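Local coordinates for serine-threonine phosphatase 2C (Toxoplasma gondii, PDB 2I44), which binds calcium ions and, as a member of the PP2C family, probably removes phosphate groups from phosphorylated serine and threonine residues of proteins, at residues L227-A232 with G242-D248. Residues are numbered along the deposited sequence; the frame is centred on the assembly and turned at random.
Sequences LQYSRA and GLSNQPD
With CG of R231 trans to its carbonyl carbon (chi1 -57°) and the chain extended from there to NE, the methylene chain passes S244, CG lying near its CB, and carries the guanidinium to the backbone of Q246. There NH1 donates to Q246 O at 2.9 Å, approaching from above the carbonyl plane, while the oxygen lies near the edge of the guanidinium. OD2 of D248 lies over one guanidinium face, the carboxylate plane turned 41° from it; NH1 to OD1 is a long salt bridge of 3.8 Å in which the oxygen lies well out of the guanidinium plane, so any attraction is probably electrostatic, without a directed hydrogen bond. Both groups have stronger partners nearby: R231 NH2 forms a salt bridge with E186 OE2, and D248 OD2 is hydrogen-bonded to H179 NE2. At the base of the arginine the backbones form a single bridge, R231 with S244. S244 N donates to S230 O (3.2 Å), and A232 N to S244 O (2.9 Å), the latter almost in line with the carbonyl. S244 OG in turn accepts from Q246 N at 2.9 Å, an ST turn that ties S244 to the backbone of Q246, the residue whose carbonyl takes the arginine. In the PP2C fold this joins the two loops flanking the short strand 233-234, the second leading into strand 248-253; helix 98-130 packs against N245, Q246 and P247. At the other end, CG of L243 is anti to the backbone N (chi1 -171°), which lays CD1 against the S230 carbonyl group, 3.5 Å from S230 C. Its CD2 meets L227 CD1 at 3.8 Å, the two leucines crossing at about a right angle. A232 CB lies in the plane of the Y229 ring, at its edge; the side chain of Y229 comes within about 6 Å of a bound calcium ion.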
ATOM      1  N   LEU A 227      12.086   8.375  -9.840  1.00 17.21           N
ATOM      2  CA  LEU A 227      11.224   8.098  -8.700  1.00 17.38           C
ATOM      3  C   LEU A 227      12.044   8.187  -7.426  1.00 16.39           C
ATOM      4  O   LEU A 227      13.259   7.984  -7.441  1.00 15.43           O
ATOM      5  CB  LEU A 227      10.611   6.699  -8.818  1.00 16.10           C
ATOM      6  CG  LEU A 227       9.752   6.434 -10.056  1.00 15.96           C
ATOM      7  CD1 LEU A 227       9.235   5.006 -10.021  1.00 17.09           C
ATOM      8  CD2 LEU A 227       8.588   7.421 -10.085  1.00 15.07           C
ATOM      9  N   GLN A 228      11.385   8.500  -6.319  1.00 17.47           N
ATOM     10  CA  GLN A 228      12.088   8.594  -5.053  1.00 18.67           C
ATOM     11  C   GLN A 228      11.895   7.361  -4.176  1.00 17.92           C
ATOM     12  O   GLN A 228      12.207   7.372  -2.993  1.00 17.96           O
ATOM     13  CB  GLN A 228      11.696   9.883  -4.332  1.00 20.68           C
ATOM     14  CG  GLN A 228      12.311  11.094  -5.009  1.00 24.72           C
ATOM     15  CD  GLN A 228      11.861  12.411  -4.413  1.00 27.02           C
ATOM     16  OE1 GLN A 228      10.666  12.699  -4.340  1.00 28.38           O
ATOM     17  NE2 GLN A 228      12.823  13.225  -3.990  1.00 28.72           N
ATOM     18  N   TYR A 229      11.361   6.301  -4.772  1.00 17.74           N
ATOM     19  CA  TYR A 229      11.211   5.024  -4.087  1.00 18.09           C
ATOM     20  C   TYR A 229      11.715   3.963  -5.069  1.00 17.76           C
ATOM     21  O   TYR A 229      11.578   4.116  -6.290  1.00 17.02           O
ATOM     22  CB  TYR A 229       9.768   4.772  -3.621  1.00 17.66           C
ATOM     23  CG  TYR A 229       8.668   5.071  -4.604  1.00 18.53           C
ATOM     24  CD1 TYR A 229       8.177   4.082  -5.453  1.00 22.60           C
ATOM     25  CD2 TYR A 229       8.081   6.333  -4.656  1.00 18.57           C
ATOM     26  CE1 TYR A 229       7.121   4.345  -6.328  1.00 22.00           C
ATOM     27  CE2 TYR A 229       7.030   6.604  -5.527  1.00 19.90           C
ATOM     28  CZ  TYR A 229       6.557   5.604  -6.357  1.00 20.90           C
ATOM     29  OH  TYR A 229       5.512   5.851  -7.211  1.00 21.90           O
ATOM     30  N   SER A 230      12.306   2.902  -4.535  1.00 15.81           N
ATOM     31  CA  SER A 230      12.915   1.851  -5.352  1.00 15.54           C
ATOM     32  C   SER A 230      12.114   0.594  -5.712  1.00 15.71           C
ATOM     33  O   SER A 230      12.639  -0.311  -6.375  1.00 13.52           O
ATOM     34  CB  SER A 230      14.227   1.443  -4.693  1.00 17.21           C
ATOM     35  OG  SER A 230      14.054   1.377  -3.294  1.00 15.95           O
ATOM     36  N   ARG A 231      10.868   0.518  -5.257  1.00 14.32           N
ATOM     37  CA  ARG A 231      10.008  -0.618  -5.571  1.00 14.81           C
ATOM     38  C   ARG A 231       8.626  -0.060  -5.860  1.00 13.52           C
ATOM     39  O   ARG A 231       8.185   0.885  -5.204  1.00 13.26           O
ATOM     40  CB  ARG A 231       9.965  -1.617  -4.406  1.00 13.44           C
ATOM     41  CG  ARG A 231      11.340  -2.140  -4.013  1.00 13.81           C
ATOM     42  CD  ARG A 231      11.252  -3.409  -3.190  1.00 14.73           C
ATOM     43  NE  ARG A 231      12.525  -3.743  -2.558  1.00 15.98           N
ATOM     44  CZ  ARG A 231      12.729  -4.830  -1.820  1.00 18.32           C
ATOM     45  NH1 ARG A 231      11.739  -5.696  -1.628  1.00 16.65           N
ATOM     46  NH2 ARG A 231      13.916  -5.036  -1.252  1.00 13.76           N
ATOM     47  N   ALA A 232       7.950  -0.627  -6.852  1.00 13.74           N
ATOM     48  CA  ALA A 232       6.634  -0.131  -7.218  1.00 13.67           C
ATOM     49  C   ALA A 232       5.965  -0.906  -8.337  1.00 14.12           C
ATOM     50  O   ALA A 232       6.581  -1.751  -9.000  1.00 12.29           O
ATOM     51  CB  ALA A 232       6.751   1.328  -7.634  1.00 17.25           C
ATOM     52  N   GLY A 242      16.520  -1.606 -12.024  1.00 16.13           N
ATOM     53  CA  GLY A 242      16.517  -1.658 -10.575  1.00 14.32           C
ATOM     54  C   GLY A 242      15.187  -1.482  -9.863  1.00 14.15           C
ATOM     55  O   GLY A 242      15.077  -1.833  -8.690  1.00 14.45           O
ATOM     56  N   LEU A 243      14.180  -0.928 -10.537  1.00 13.37           N
ATOM     57  CA  LEU A 243      12.870  -0.763  -9.898  1.00 14.18           C
ATOM     58  C   LEU A 243      12.274  -2.175  -9.771  1.00 14.41           C
ATOM     59  O   LEU A 243      12.000  -2.836 -10.773  1.00 15.30           O
ATOM     60  CB  LEU A 243      11.962   0.132 -10.750  1.00 14.02           C
ATOM     61  CG  LEU A 243      10.623   0.597 -10.160  1.00 14.55           C
ATOM     62  CD1 LEU A 243      10.863   1.430  -8.900  1.00 13.48           C
ATOM     63  CD2 LEU A 243       9.859   1.414 -11.199  1.00 14.52           C
ATOM     64  N   SER A 244      12.077  -2.626  -8.539  1.00 14.57           N
ATOM     65  CA  SER A 244      11.560  -3.967  -8.269  1.00 13.86           C
ATOM     66  C   SER A 244      10.071  -4.050  -7.921  1.00 13.60           C
ATOM     67  O   SER A 244       9.473  -3.077  -7.450  1.00 11.21           O
ATOM     68  CB  SER A 244      12.375  -4.581  -7.124  1.00 15.07           C
ATOM     69  OG  SER A 244      11.815  -5.800  -6.671  1.00 14.24           O
ATOM     70  N   ASN A 245       9.475  -5.218  -8.158  1.00 13.70           N
ATOM     71  CA  ASN A 245       8.073  -5.440  -7.817  1.00 15.16           C
ATOM     72  C   ASN A 245       7.997  -6.468  -6.689  1.00 16.90           C
ATOM     73  O   ASN A 245       6.929  -6.995  -6.382  1.00 16.79           O
ATOM     74  CB  ASN A 245       7.254  -5.926  -9.025  1.00 15.49           C
ATOM     75  CG  ASN A 245       7.826  -7.178  -9.667  1.00 17.09           C
ATOM     76  OD1 ASN A 245       8.438  -8.020  -9.005  1.00 13.58           O
ATOM     77  ND2 ASN A 245       7.610  -7.313 -10.967  1.00 18.09           N
ATOM     78  N   GLN A 246       9.149  -6.752  -6.086  1.00 17.03           N
ATOM     79  CA  GLN A 246       9.247  -7.691  -4.970  1.00 18.38           C
ATOM     80  C   GLN A 246       8.759  -6.978  -3.716  1.00 17.96           C
ATOM     81  O   GLN A 246       9.374  -6.017  -3.269  1.00 19.03           O
ATOM     82  CB  GLN A 246      10.707  -8.120  -4.781  1.00 19.45           C
ATOM     83  CG  GLN A 246      10.984  -8.950  -3.532  1.00 20.72           C
ATOM     84  CD  GLN A 246      10.212 -10.251  -3.526  1.00 21.52           C
ATOM     85  OE1 GLN A 246       9.216 -10.396  -2.810  1.00 21.69           O
ATOM     86  NE2 GLN A 246      10.656 -11.202  -4.338  1.00 17.08           N
ATOM     87  N   PRO A 247       7.635  -7.426  -3.141  1.00 18.69           N
ATOM     88  CA  PRO A 247       7.148  -6.754  -1.933  1.00 18.44           C
ATOM     89  C   PRO A 247       7.788  -7.309  -0.674  1.00 18.11           C
ATOM     90  O   PRO A 247       8.296  -8.428  -0.673  1.00 17.55           O
ATOM     91  CB  PRO A 247       5.658  -7.056  -1.964  1.00 18.33           C
ATOM     92  CG  PRO A 247       5.651  -8.478  -2.492  1.00 18.45           C
ATOM     93  CD  PRO A 247       6.639  -8.396  -3.641  1.00 17.57           C
ATOM     94  N   ASP A 248       7.805  -6.515   0.388  1.00 18.64           N
ATOM     95  CA  ASP A 248       8.297  -7.029   1.662  1.00 21.07           C
ATOM     96  C   ASP A 248       6.982  -7.521   2.245  1.00 19.92           C
ATOM     97  O   ASP A 248       5.965  -6.832   2.142  1.00 20.78           O
ATOM     98  CB  ASP A 248       8.903  -5.925   2.547  1.00 22.87           C
ATOM     99  CG  ASP A 248      10.339  -5.595   2.165  1.00 27.34           C
ATOM    100  OD1 ASP A 248      11.155  -6.532   2.043  1.00 33.39           O
ATOM    101  OD2 ASP A 248      10.659  -4.404   1.992  1.00 30.60           O
TER